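Local coordinates for protein SusD homolog (Bacteroides thetaiotaomicron, PDB 3SGH) that probably binds glycans at the outer membrane as a SusD-like lipoprotein, helping to take up sugars in a gut bacterium, at residues V173-K178 and S227-N232; V27-Q32 and Q314-A319; T368-N373 and S392-W397; V256-G261 and Y434-P439. One frame throughout, in Å; residues are numbered along the deposited sequence.

Contact 1 (V173-K178 and S227-N232)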
loop_
_atom_site.group_PDB
_atom_site.type_symbol
_atom_site.label_atom_id
_atom_site.label_comp_id
_atom_site.label_asym_id
_atom_site.label_seq_id
_atom_site.Cartn_x
_atom_site.Cartn_y
_atom_site.Cartn_z
ATOM N N VAL A 173 -16.072 -2.215 -19.620
ATOM C CA VAL A 173 -14.798 -1.568 -19.315
ATOM C C VAL A 173 -14.058 -2.117 -18.060
ATOM O O VAL A 173 -12.905 -1.732 -17.773
ATOM C CB VAL A 173 -14.978 -0.041 -19.099
ATOM C CG1 VAL A 173 -15.555 0.611 -20.385
ATOM C CG2 VAL A 173 -15.782 0.252 -17.880
ATOM N N ASP A 174 -14.712 -3.017 -17.353
ATOM C CA ASP A 174 -14.242 -3.469 -16.039
ATOM C C ASP A 174 -13.371 -4.715 -16.148
ATOM O O ASP A 174 -13.881 -5.830 -16.082
ATOM C CB ASP A 174 -15.445 -3.745 -15.160
ATOM C CG ASP A 174 -15.086 -4.277 -13.778
ATOM O OD1 ASP A 174 -13.884 -4.200 -13.344
ATOM O OD2 ASP A 174 -16.050 -4.750 -13.096
ATOM N N GLN A 175 -12.048 -4.520 -16.186
ATOM C CA GLN A 175 -11.098 -5.626 -16.183
ATOM C C GLN A 175 -10.879 -6.290 -14.824
ATOM O O GLN A 175 -10.208 -7.324 -14.736
ATOM C CB GLN A 175 -9.744 -5.168 -16.733
ATOM C CG GLN A 175 -8.932 -4.182 -15.875
ATOM C CD GLN A 175 -9.143 -2.726 -16.215
ATOM O OE1 GLN A 175 -10.244 -2.315 -16.622
ATOM N NE2 GLN A 175 -8.092 -1.915 -16.021
ATOM N N PHE A 176 -11.405 -5.679 -13.768
ATOM C CA PHE A 176 -11.225 -6.205 -12.401
ATOM C C PHE A 176 -12.236 -7.305 -12.095
ATOM O O PHE A 176 -11.852 -8.438 -11.725
ATOM C CB PHE A 176 -11.333 -5.042 -11.405
ATOM C CG PHE A 176 -10.343 -3.942 -11.697
ATOM C CD1 PHE A 176 -9.040 -4.000 -11.192
ATOM C CD2 PHE A 176 -10.683 -2.909 -12.535
ATOM C CE1 PHE A 176 -8.123 -3.015 -11.497
ATOM C CE2 PHE A 176 -9.760 -1.927 -12.860
ATOM C CZ PHE A 176 -8.485 -1.966 -12.333
ATOM N N TYR A 177 -13.505 -6.984 -12.301
ATOM C CA TYR A 177 -14.607 -7.894 -11.977
ATOM C C TYR A 177 -15.673 -8.062 -13.056
ATOM O O TYR A 177 -16.731 -8.638 -12.792
ATOM C CB TYR A 177 -15.259 -7.377 -10.725
ATOM C CG TYR A 177 -14.391 -7.353 -9.471
ATOM C CD1 TYR A 177 -13.714 -8.493 -9.028
ATOM C CD2 TYR A 177 -14.343 -6.220 -8.670
ATOM C CE1 TYR A 177 -12.977 -8.488 -7.839
ATOM C CE2 TYR A 177 -13.595 -6.211 -7.461
ATOM C CZ TYR A 177 -12.936 -7.349 -7.050
ATOM O OH TYR A 177 -12.249 -7.307 -5.864
ATOM N N LYS A 178 -15.414 -7.563 -14.262
ATOM C CA LYS A 178 -16.296 -7.788 -15.436
ATOM C C LYS A 178 -17.750 -7.367 -15.170
ATOM O O LYS A 178 -18.715 -7.980 -15.670
ATOM C CB LYS A 178 -16.217 -9.252 -15.848
ATOM C CG LYS A 178 -14.799 -9.725 -16.221
ATOM C CD LYS A 178 -14.817 -11.201 -16.746
ATOM C CE LYS A 178 -13.601 -11.548 -17.690
ATOM N NZ LYS A 178 -12.242 -11.415 -17.025
ATOM N N SER A 227 -8.900 -8.509 -6.084
ATOM C CA SER A 227 -8.876 -7.636 -7.250
ATOM C C SER A 227 -7.498 -7.556 -7.867
ATOM O O SER A 227 -6.502 -7.209 -7.161
ATOM C CB SER A 227 -9.285 -6.210 -6.855
ATOM O OG SER A 227 -9.206 -5.357 -7.981
ATOM N N TYR A 228 -7.471 -7.823 -9.172
ATOM C CA TYR A 228 -6.281 -7.651 -10.033
ATOM C C TYR A 228 -6.607 -6.820 -11.302
ATOM O O TYR A 228 -7.720 -6.883 -11.818
ATOM C CB TYR A 228 -5.796 -8.974 -10.520
ATOM C CG TYR A 228 -5.221 -9.914 -9.489
ATOM C CD1 TYR A 228 -6.058 -10.742 -8.759
ATOM C CD2 TYR A 228 -3.854 -10.041 -9.320
ATOM C CE1 TYR A 228 -5.544 -11.634 -7.811
ATOM C CE2 TYR A 228 -3.326 -10.983 -8.432
ATOM C CZ TYR A 228 -4.185 -11.763 -7.674
ATOM O OH TYR A 228 -3.695 -12.676 -6.772
ATOM N N ASP A 229 -5.637 -6.055 -11.793
ATOM C CA ASP A 229 -5.829 -5.288 -13.032
ATOM C C ASP A 229 -5.515 -6.278 -14.149
ATOM O O ASP A 229 -4.379 -6.415 -14.581
ATOM C CB ASP A 229 -4.931 -4.041 -13.053
ATOM C CG ASP A 229 -5.256 -3.089 -14.204
ATOM O OD1 ASP A 229 -5.815 -3.568 -15.236
ATOM O OD2 ASP A 229 -4.915 -1.908 -14.078
ATOM N N THR A 230 -6.521 -7.029 -14.556
ATOM C CA THR A 230 -6.272 -8.221 -15.356
ATOM C C THR A 230 -5.670 -7.940 -16.729
ATOM O O THR A 230 -5.034 -8.848 -17.320
ATOM C CB THR A 230 -7.533 -9.102 -15.544
ATOM O OG1 THR A 230 -8.481 -8.417 -16.352
ATOM C CG2 THR A 230 -8.156 -9.528 -14.158
ATOM N N THR A 231 -5.920 -6.745 -17.259
ATOM C CA THR A 231 -5.358 -6.341 -18.564
ATOM C C THR A 231 -4.134 -5.441 -18.417
ATOM O O THR A 231 -3.633 -4.911 -19.400
ATOM C CB THR A 231 -6.411 -5.612 -19.342
ATOM O OG1 THR A 231 -6.831 -4.472 -18.601
ATOM C CG2 THR A 231 -7.644 -6.548 -19.627
ATOM N N ASN A 232 -3.701 -5.223 -17.168
ATOM C CA ASN A 232 -2.689 -4.232 -16.863
ATOM C C ASN A 232 -2.986 -2.904 -17.604
ATOM O O ASN A 232 -2.146 -2.356 -18.324
ATOM C CB ASN A 232 -1.339 -4.784 -17.211
ATOM C CG ASN A 232 -0.853 -5.763 -16.186
ATOM O OD1 ASN A 232 -0.856 -5.450 -14.976
ATOM N ND2 ASN A 232 -0.408 -6.947 -16.638
HETATM O O HOH W 1 -9.890 -9.330 -10.203
#
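An Asx turn at Asp174 opens the loop in which Gln175 and Phe176 meet strand 227-229 and the type I beta turn running from Asp229 to Asn232. Asp174 OD1 accepts from Phe176 N and Tyr177 N, both coming from the same face above the carboxylate plane. Two backbone N-H groups thus converge on one carboxylate oxygen, which is consistent with a fixed turn. Gln175 CG lies between its backbone N and carbonyl carbon (chi1 69°), and the chain bends again at the next bond. Its NE2 donates to Asp229 OD1 at 2.9 Å, with an N-H...O angle of 161°. The acceptor lies in the amide plane, but the N-H meets OD1 from well above the carboxylate plane. Asp229 OD1 also takes a bond from Gly233 N. At the other end of the residue, Thr230 OG1 donates to Gln175 O at 2.6 Å, on a lone pair in the carbonyl plane. An alanine in place of Gln175 would probably leave Asp229 OD1 without its amide partner and open a gap over the Phe176 face that Gln175 CG covers. The Phe176 ring reaches the strand with CD1, 3.2 Å from Tyr228 O, and with CE1, 3.6 Å from Asp229 CA. Tyr177 OH touches Ser227 CB at 3.3 Å and is hydrogen-bonded to Asp225 O. One water completes the join: it donates to Phe176 O at 2.6 Å and accepts from Tyr228 N at 3.0 Å.

Contact 2 (V27-Q32 and Q314-A319)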
loop_
_atom_site.group_PDB
_atom_site.type_symbol
_atom_site.label_atom_id
_atom_site.label_comp_id
_atom_site.label_asym_id
_atom_site.label_seq_id
_atom_site.Cartn_x
_atom_site.Cartn_y
_atom_site.Cartn_z
ATOM N N VAL A 27 -5.395 4.154 -10.996
ATOM C CA VAL A 27 -4.993 4.298 -9.597
ATOM C C VAL A 27 -4.967 3.002 -8.795
ATOM O O VAL A 27 -4.314 2.954 -7.766
ATOM C CB VAL A 27 -5.801 5.332 -8.811
ATOM C CG1 VAL A 27 -5.704 6.736 -9.497
ATOM C CG2 VAL A 27 -7.262 4.874 -8.581
ATOM N N TYR A 28 -5.683 1.969 -9.222
ATOM C CA TYR A 28 -5.792 0.769 -8.403
ATOM C C TYR A 28 -4.487 -0.004 -8.315
ATOM O O TYR A 28 -4.107 -0.453 -7.248
ATOM C CB TYR A 28 -6.883 -0.130 -8.943
ATOM C CG TYR A 28 -8.284 0.386 -8.693
ATOM C CD1 TYR A 28 -8.742 0.587 -7.401
ATOM C CD2 TYR A 28 -9.191 0.586 -9.720
ATOM C CE1 TYR A 28 -10.032 1.040 -7.117
ATOM C CE2 TYR A 28 -10.486 1.048 -9.437
ATOM C CZ TYR A 28 -10.901 1.268 -8.128
ATOM O OH TYR A 28 -12.174 1.715 -7.805
ATOM N N ALA A 29 -3.789 -0.111 -9.431
ATOM C CA ALA A 29 -2.566 -0.902 -9.486
ATOM C C ALA A 29 -1.381 -0.194 -10.125
ATOM O O ALA A 29 -0.261 -0.685 -9.979
ATOM C CB ALA A 29 -2.822 -2.206 -10.222
ATOM N N CYS A 30 -1.621 0.910 -10.853
ATOM C CA CYS A 30 -0.548 1.621 -11.606
ATOM C C CYS A 30 0.283 0.703 -12.513
ATOM O O CYS A 30 1.499 0.574 -12.315
ATOM C CB CYS A 30 0.368 2.360 -10.642
ATOM S SG CYS A 30 -0.492 3.805 -9.899
ATOM N N PRO A 31 -0.350 0.078 -13.518
ATOM C CA PRO A 31 0.389 -0.800 -14.442
ATOM C C PRO A 31 1.366 -0.137 -15.436
ATOM O O PRO A 31 2.344 -0.785 -15.854
ATOM C CB PRO A 31 -0.715 -1.520 -15.193
ATOM C CG PRO A 31 -1.868 -0.562 -15.171
ATOM C CD PRO A 31 -1.801 0.101 -13.820
ATOM N N GLN A 32 1.090 1.092 -15.857
ATOM C CA GLN A 32 1.960 1.739 -16.822
ATOM C C GLN A 32 3.353 1.864 -16.197
ATOM O O GLN A 32 3.498 2.151 -15.001
ATOM C CB GLN A 32 1.377 3.076 -17.235
ATOM C CG GLN A 32 2.059 3.730 -18.447
ATOM C CD GLN A 32 3.251 4.572 -18.115
ATOM O OE1 GLN A 32 3.446 4.988 -16.954
ATOM N NE2 GLN A 32 4.051 4.872 -19.135
ATOM N N GLN A 314 -1.105 -6.986 -12.430
ATOM C CA GLN A 314 -0.781 -6.321 -11.178
ATOM C C GLN A 314 -1.946 -6.402 -10.192
ATOM O O GLN A 314 -3.103 -6.192 -10.575
ATOM C CB GLN A 314 -0.319 -4.882 -11.408
ATOM C CG GLN A 314 1.070 -4.886 -12.083
ATOM C CD GLN A 314 1.723 -3.530 -12.228
ATOM O OE1 GLN A 314 2.622 -3.391 -13.061
ATOM N NE2 GLN A 314 1.321 -2.537 -11.405
ATOM N N PRO A 315 -1.650 -6.729 -8.919
ATOM C CA PRO A 315 -2.661 -6.842 -7.858
ATOM C C PRO A 315 -3.136 -5.502 -7.316
ATOM O O PRO A 315 -2.392 -4.504 -7.349
ATOM C CB PRO A 315 -1.940 -7.587 -6.747
ATOM C CG PRO A 315 -0.535 -7.277 -6.943
ATOM C CD PRO A 315 -0.308 -7.124 -8.423
ATOM N N VAL A 316 -4.380 -5.469 -6.849
ATOM C CA VAL A 316 -4.949 -4.294 -6.217
ATOM C C VAL A 316 -5.205 -4.597 -4.727
ATOM O O VAL A 316 -4.672 -3.917 -3.855
ATOM C CB VAL A 316 -6.220 -3.817 -6.878
ATOM C CG1 VAL A 316 -6.749 -2.540 -6.121
ATOM C CG2 VAL A 316 -5.998 -3.557 -8.408
HETATM N N MSE A 317 -5.987 -5.630 -4.426
HETATM C CA MSE A 317 -6.330 -5.896 -3.055
HETATM C C MSE A 317 -6.690 -7.346 -2.899
HETATM O O MSE A 317 -7.488 -7.870 -3.695
HETATM C CB MSE A 317 -7.514 -5.013 -2.663
HETATM C CG MSE A 317 -7.969 -5.216 -1.223
HETATM SE SE MSE A 317 -9.652 -4.186 -0.894
HETATM C CE MSE A 317 -8.808 -2.552 -0.857
ATOM N N TYR A 318 -6.132 -7.993 -1.889
ATOM C CA TYR A 318 -6.305 -9.419 -1.683
ATOM C C TYR A 318 -7.304 -9.742 -0.601
ATOM O O TYR A 318 -7.416 -9.023 0.392
ATOM C CB TYR A 318 -4.986 -10.047 -1.261
ATOM C CG TYR A 318 -3.836 -9.986 -2.242
ATOM C CD1 TYR A 318 -3.887 -10.618 -3.461
ATOM C CD2 TYR A 318 -2.710 -9.276 -1.949
ATOM C CE1 TYR A 318 -2.830 -10.603 -4.336
ATOM C CE2 TYR A 318 -1.620 -9.284 -2.829
ATOM C CZ TYR A 318 -1.676 -9.959 -4.000
ATOM O OH TYR A 318 -0.561 -9.926 -4.839
ATOM N N ALA A 319 -8.000 -10.873 -0.766
ATOM C CA ALA A 319 -8.969 -11.312 0.223
ATOM C C ALA A 319 -8.311 -11.455 1.617
ATOM O O ALA A 319 -8.955 -11.173 2.645
ATOM C CB ALA A 319 -9.655 -12.618 -0.211
HETATM O O HOH W 2 -0.059 -3.267 -8.261
#
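The Tyr28 ring touches Val316 near its root, with CD1 3.9 Å from Val316 CG1. Around that ring stand three more aromatics: Phe176, which packs edge-to-face with it, Phe187, with planes at about 90°, and Tyr111, with planes at about 55°. Its hydroxyl bonds to Thr108 OG1. The other flat group is the Gln314 amide, which lies beside Pro31, with CD 3.8 Å from Pro31 CA. Beyond CG the Gln314 chain is extended (chi2 -173°), which carries CD out from its own strand toward the chain leaving helix 26-29. There NE2 makes a weak hydrogen bond to Cys30 O at 3.2 Å and sits 2.8 Å from Ala29 O. The same amide accepts from Gly239 N through OE1, so both of its ends meet backbone groups. Val316 CG2 packs on Tyr28 CB at 3.6 Å and on Ala29 CB at 3.9 Å. A water sits between the backbones, 2.8 Å from Pro315 O and 3.1 Å from Ala29 O. Cys30, the first residue to leave helical angles, has positive phi. The contact thus packs the end of helix 26-29 on strand 314-317 of a two-stranded antiparallel sheet, where Val316 and Met317 face Ser227 in a classic beta bulge.

Contact 3 (T368-N373 and S392-W397)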
loop_
_atom_site.group_PDB
_atom_site.type_symbol
_atom_site.label_atom_id
_atom_site.label_comp_id
_atom_site.label_asym_id
_atom_site.label_seq_id
_atom_site.Cartn_x
_atom_site.Cartn_y
_atom_site.Cartn_z
ATOM N N THR A 368 8.701 -21.748 16.675
ATOM C CA THR A 368 10.133 -21.591 16.993
ATOM C C THR A 368 10.861 -20.587 16.071
ATOM O O THR A 368 11.776 -19.851 16.512
ATOM C CB THR A 368 10.857 -22.955 16.973
ATOM O OG1 THR A 368 10.702 -23.601 15.709
ATOM C CG2 THR A 368 10.348 -23.916 18.049
ATOM N N SER A 369 10.483 -20.577 14.797
ATOM C CA SER A 369 11.198 -19.813 13.812
ATOM C C SER A 369 11.010 -18.307 14.012
ATOM O O SER A 369 9.904 -17.850 14.268
ATOM C CB SER A 369 10.764 -20.199 12.387
ATOM O OG SER A 369 11.020 -21.557 12.093
ATOM N N ILE A 370 12.093 -17.551 13.885
ATOM C CA ILE A 370 12.005 -16.094 14.057
ATOM C C ILE A 370 12.505 -15.369 12.820
ATOM O O ILE A 370 13.204 -15.953 11.985
ATOM C CB ILE A 370 12.780 -15.637 15.303
ATOM C CG1 ILE A 370 14.266 -15.945 15.180
ATOM C CG2 ILE A 370 12.130 -16.318 16.573
ATOM C CD1 ILE A 370 15.064 -15.651 16.452
ATOM N N PRO A 371 12.139 -14.098 12.675
ATOM C CA PRO A 371 12.544 -13.366 11.479
ATOM C C PRO A 371 14.072 -13.334 11.343
ATOM O O PRO A 371 14.802 -13.229 12.321
ATOM C CB PRO A 371 11.879 -11.985 11.686
ATOM C CG PRO A 371 10.714 -12.285 12.585
ATOM C CD PRO A 371 11.156 -13.343 13.485
ATOM N N GLY A 372 14.548 -13.510 10.121
ATOM C CA GLY A 372 15.970 -13.660 9.834
ATOM C C GLY A 372 16.730 -12.355 9.825
ATOM O O GLY A 372 16.178 -11.276 9.523
ATOM N N ASN A 373 18.005 -12.448 10.157
ATOM C CA ASN A 373 18.886 -11.302 9.997
ATOM C C ASN A 373 19.275 -11.227 8.539
ATOM O O ASN A 373 19.123 -12.208 7.811
ATOM C CB ASN A 373 20.121 -11.467 10.879
ATOM C CG ASN A 373 19.767 -11.511 12.324
ATOM O OD1 ASN A 373 18.872 -10.816 12.753
ATOM N ND2 ASN A 373 20.473 -12.334 13.088
ATOM N N SER A 392 11.280 -10.572 16.820
ATOM C CA SER A 392 11.465 -11.947 17.241
ATOM C C SER A 392 10.160 -12.713 17.157
ATOM O O SER A 392 10.051 -13.834 17.722
ATOM C CB SER A 392 11.993 -11.955 18.670
ATOM O OG SER A 392 11.224 -11.105 19.520
ATOM N N ILE A 393 9.181 -12.127 16.454
ATOM C CA ILE A 393 7.816 -12.654 16.457
ATOM C C ILE A 393 7.726 -13.982 15.710
ATOM O O ILE A 393 8.199 -14.125 14.580
ATOM C CB ILE A 393 6.777 -11.584 15.959
ATOM C CG1 ILE A 393 5.381 -11.811 16.542
ATOM C CG2 ILE A 393 6.742 -11.492 14.436
ATOM C CD1 ILE A 393 5.269 -11.584 18.116
ATOM N N THR A 394 7.103 -14.969 16.346
ATOM C CA THR A 394 6.937 -16.278 15.767
ATOM C C THR A 394 5.570 -16.397 15.112
ATOM O O THR A 394 4.707 -15.553 15.303
ATOM C CB THR A 394 7.097 -17.373 16.871
ATOM O OG1 THR A 394 6.159 -17.123 17.925
ATOM C CG2 THR A 394 8.524 -17.360 17.423
ATOM N N ILE A 395 5.356 -17.465 14.350
ATOM C CA ILE A 395 4.141 -17.602 13.551
ATOM C C ILE A 395 2.920 -18.119 14.291
ATOM O O ILE A 395 1.831 -17.533 14.207
ATOM C CB ILE A 395 4.392 -18.553 12.363
ATOM C CG1 ILE A 395 5.552 -18.039 11.461
ATOM C CG2 ILE A 395 3.066 -18.782 11.530
ATOM C CD1 ILE A 395 6.253 -19.162 10.703
ATOM N N LYS A 396 3.091 -19.227 15.022
ATOM C CA LYS A 396 1.959 -19.867 15.712
ATOM C C LYS A 396 1.268 -18.896 16.648
ATOM O O LYS A 396 1.920 -18.219 17.450
ATOM C CB LYS A 396 2.410 -21.090 16.523
ATOM C CG LYS A 396 1.283 -21.874 17.238
ATOM C CD LYS A 396 1.747 -22.346 18.620
ATOM C CE LYS A 396 1.017 -23.601 19.105
ATOM N NZ LYS A 396 -0.478 -23.531 18.984
ATOM N N TRP A 397 -0.047 -18.842 16.549
ATOM C CA TRP A 397 -0.862 -18.019 17.419
ATOM C C TRP A 397 -0.741 -18.475 18.873
ATOM O O TRP A 397 -0.783 -19.676 19.160
ATOM C CB TRP A 397 -2.323 -18.044 17.018
ATOM C CG TRP A 397 -3.081 -17.016 17.778
ATOM C CD1 TRP A 397 -3.806 -17.201 18.918
ATOM C CD2 TRP A 397 -3.131 -15.622 17.492
ATOM N NE1 TRP A 397 -4.318 -16.004 19.343
ATOM C CE2 TRP A 397 -3.917 -15.020 18.477
ATOM C CE3 TRP A 397 -2.602 -14.822 16.478
ATOM C CZ2 TRP A 397 -4.166 -13.668 18.487
ATOM C CZ3 TRP A 397 -2.856 -13.491 16.493
ATOM C CH2 TRP A 397 -3.624 -12.920 17.483
HETATM O O HOH W 3 7.561 -19.078 13.939
#
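Thr394 meets Ser369 and Ile370 where two parts of one irregular connection come together. Its CB lies 3.9 Å from Ser369 O. With CG2 anti to the carbonyl carbon, the methyl rather than OG1 meets Ser369 O. This methyl is the tip that does the touching: it is 3.5 Å from Ser369 O and 3.8 Å from Ile370 CG2, where the two side chains meet at a slant. Ile370 CG2 also approaches Ser392 O, at 3.4 Å. The next residue, Pro371, turns its ring toward segment 392-397. Its CD presses on Ile393 O at 3.2 Å, while CG is 4.5 Å from Ile393 CG2. Ile393 O is not left to apolar neighbours alone, since Tyr262 OH bonds to it. An alanine at Pro371 would remove CG and CD and would probably leave a gap beside the Ile393 carbonyl, with the backbone freer to turn once the ring is gone. No direct hydrogen bond joins the two segments. A water stands in for one: it accepts from Ile395 N at 2.8 Å and lies 2.7 Å from Ser369 O. Both segments belong to the long connection between helix 360-364 and helix 403-417. Ile393 packs on Arg409 and Thr412 of helix 403-417, and Trp397 lies against helix 340-354. Gly372 bonds through its backbone to Ser257, which ties segment 368-373 to helix 253-261.

Contact 4 (V256-G261 and Y434-P439)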
loop_
_atom_site.group_PDB
_atom_site.type_symbol
_atom_site.label_atom_id
_atom_site.label_comp_id
_atom_site.label_asym_id
_atom_site.label_seq_id
_atom_site.Cartn_x
_atom_site.Cartn_y
_atom_site.Cartn_z
ATOM N N VAL A 256 12.446 -10.303 2.458
ATOM C CA VAL A 256 13.134 -11.571 2.148
ATOM C C VAL A 256 13.724 -12.173 3.435
ATOM O O VAL A 256 13.613 -13.364 3.696
ATOM C CB VAL A 256 14.240 -11.393 1.062
ATOM C CG1 VAL A 256 14.989 -12.706 0.844
ATOM C CG2 VAL A 256 13.598 -10.853 -0.279
ATOM N N SER A 257 14.381 -11.351 4.249
ATOM C CA SER A 257 14.950 -11.813 5.540
ATOM C C SER A 257 13.899 -12.310 6.540
ATOM O O SER A 257 14.094 -13.340 7.228
ATOM C CB SER A 257 15.782 -10.693 6.190
ATOM O OG SER A 257 16.921 -10.458 5.387
ATOM N N TYR A 258 12.774 -11.620 6.657
ATOM C CA TYR A 258 11.722 -12.157 7.514
ATOM C C TYR A 258 11.309 -13.563 7.016
ATOM O O TYR A 258 11.210 -14.531 7.782
ATOM C CB TYR A 258 10.489 -11.276 7.495
ATOM C CG TYR A 258 10.419 -10.149 8.553
ATOM C CD1 TYR A 258 11.135 -8.975 8.436
ATOM C CD2 TYR A 258 9.581 -10.294 9.642
ATOM C CE1 TYR A 258 10.992 -7.943 9.391
ATOM C CE2 TYR A 258 9.435 -9.299 10.560
ATOM C CZ TYR A 258 10.150 -8.139 10.447
ATOM O OH TYR A 258 9.934 -7.149 11.371
HETATM N N MSE A 259 11.065 -13.671 5.716
HETATM C CA MSE A 259 10.635 -14.931 5.108
HETATM C C MSE A 259 11.696 -16.049 5.098
HETATM O O MSE A 259 11.352 -17.224 5.257
HETATM C CB MSE A 259 10.102 -14.631 3.715
HETATM C CG MSE A 259 8.815 -13.796 3.768
HETATM SE SE MSE A 259 8.133 -13.367 2.020
HETATM C CE MSE A 259 7.361 -15.122 1.597
ATOM N N ASN A 260 12.975 -15.701 5.000
ATOM C CA ASN A 260 14.059 -16.688 5.129
ATOM C C ASN A 260 14.078 -17.273 6.566
ATOM O O ASN A 260 14.199 -18.486 6.753
ATOM C CB ASN A 260 15.421 -16.086 4.791
ATOM C CG ASN A 260 15.707 -16.035 3.291
ATOM O OD1 ASN A 260 15.143 -16.795 2.509
ATOM N ND2 ASN A 260 16.652 -15.175 2.902
ATOM N N GLY A 261 13.919 -16.401 7.561
ATOM C CA GLY A 261 13.899 -16.825 8.967
ATOM C C GLY A 261 12.765 -17.793 9.222
ATOM O O GLY A 261 12.923 -18.754 9.977
ATOM N N TYR A 434 4.754 -1.626 13.663
ATOM C CA TYR A 434 4.849 -2.944 13.068
ATOM C C TYR A 434 4.286 -2.907 11.644
ATOM O O TYR A 434 3.352 -2.181 11.376
ATOM C CB TYR A 434 4.028 -3.972 13.877
ATOM C CG TYR A 434 4.215 -3.925 15.364
ATOM C CD1 TYR A 434 5.474 -4.070 15.913
ATOM C CD2 TYR A 434 3.128 -3.787 16.224
ATOM C CE1 TYR A 434 5.683 -4.030 17.279
ATOM C CE2 TYR A 434 3.322 -3.730 17.640
ATOM C CZ TYR A 434 4.604 -3.855 18.139
ATOM O OH TYR A 434 4.886 -3.836 19.485
ATOM N N PRO A 435 4.821 -3.727 10.719
ATOM C CA PRO A 435 6.019 -4.533 10.866
ATOM C C PRO A 435 7.285 -3.663 11.040
ATOM O O PRO A 435 7.281 -2.475 10.688
ATOM C CB PRO A 435 6.063 -5.277 9.535
ATOM C CG PRO A 435 5.527 -4.273 8.562
ATOM C CD PRO A 435 4.361 -3.697 9.323
ATOM N N ARG A 436 8.333 -4.243 11.615
ATOM C CA ARG A 436 9.569 -3.525 11.878
ATOM C C ARG A 436 10.442 -3.441 10.625
ATOM O O ARG A 436 11.451 -4.142 10.466
ATOM C CB ARG A 436 10.323 -4.139 13.039
ATOM C CG ARG A 436 9.469 -4.379 14.285
ATOM C CD ARG A 436 10.323 -4.878 15.401
ATOM N NE ARG A 436 9.519 -5.409 16.511
ATOM C CZ ARG A 436 9.579 -4.995 17.779
ATOM N NH1 ARG A 436 10.396 -4.018 18.147
ATOM N NH2 ARG A 436 8.815 -5.572 18.690
ATOM N N ILE A 437 10.049 -2.519 9.755
ATOM C CA ILE A 437 10.693 -2.316 8.448
ATOM C C ILE A 437 12.114 -1.805 8.613
ATOM O O ILE A 437 12.374 -0.854 9.388
ATOM C CB ILE A 437 9.904 -1.297 7.588
ATOM C CG1 ILE A 437 8.480 -1.785 7.343
ATOM C CG2 ILE A 437 10.612 -1.029 6.281
ATOM C CD1 ILE A 437 8.440 -3.251 6.850
ATOM N N PHE A 438 13.047 -2.435 7.921
ATOM C CA PHE A 438 14.438 -2.011 7.997
ATOM C C PHE A 438 14.611 -0.570 7.491
ATOM O O PHE A 438 14.284 -0.276 6.337
ATOM C CB PHE A 438 15.327 -2.884 7.130
ATOM C CG PHE A 438 15.396 -4.340 7.505
ATOM C CD1 PHE A 438 14.755 -4.874 8.601
ATOM C CD2 PHE A 438 16.243 -5.168 6.759
ATOM C CE1 PHE A 438 14.881 -6.257 8.885
ATOM C CE2 PHE A 438 16.389 -6.488 7.042
ATOM C CZ PHE A 438 15.730 -7.048 8.099
ATOM N N PRO A 439 15.191 0.302 8.323
ATOM C CA PRO A 439 15.430 1.688 7.873
ATOM C C PRO A 439 16.648 1.745 6.970
ATOM O O PRO A 439 17.390 0.767 6.861
ATOM C CB PRO A 439 15.750 2.410 9.170
ATOM C CG PRO A 439 16.460 1.371 9.989
ATOM C CD PRO A 439 15.686 0.083 9.699
HETATM O O HOH W 4 7.338 -7.101 12.750
#
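The backbones stay well apart where Tyr258 meets Arg436, their CA atoms 9.9 Å from each other, with helix 253-261 on one side and on the other an irregular chain with a cis peptide before Pro435 and an inverse gamma turn centred on Arg436. Side chains, mainly that of Tyr258, fill the distance. Its ring reaches out from the helix, and OH ends 3.3 Å from Arg436 N and 3.5 Å from Arg436 CB. Arg436 O lies at the ring edge, in the ring plane, 4.0 Å from CE1. A water links the same two groups: it is hydrogen-bonded to Tyr258 OH at 2.9 Å and accepts from Arg436 N at 3.2 Å. The Arg436 chain is extended from CG to NE and runs across Tyr258 at about a right angle, away to a salt bridge with Glu408. Phe438 also packs here. Its CE1 is 4.3 Å from Tyr258 CE1, and its CZ is 4.1 Å from Ser257 CB. Trp415 of helix 403-417 packs edge-to-face with Tyr258 and also touches Pro435. The contact therefore joins helix 253-261 to the chain that follows helix 424-432, with helix 403-417 alongside.

Contact 2 opens first, at residues 27-32, and closes at 314-319, holding the N-terminal region to a strand far along the chain. Contact 1 opens and closes within that loop. The two meet where strands 227-229 and 314-317 pair in one antiparallel sheet. Contact 4 starts at 256-261, before contact 2 has closed, and ends at 434-439, so the two loops cross. It ties helix 253-261 to the chain after helix 424-432. Contact 3 (368-373 with 392-397) is a short closure wholly within the loop of contact 4, in the connection between helices 360-364 and 403-417. Contacts 3 and 4 touch, while contacts 1 and 4 lie on opposite sides of the chain's centre.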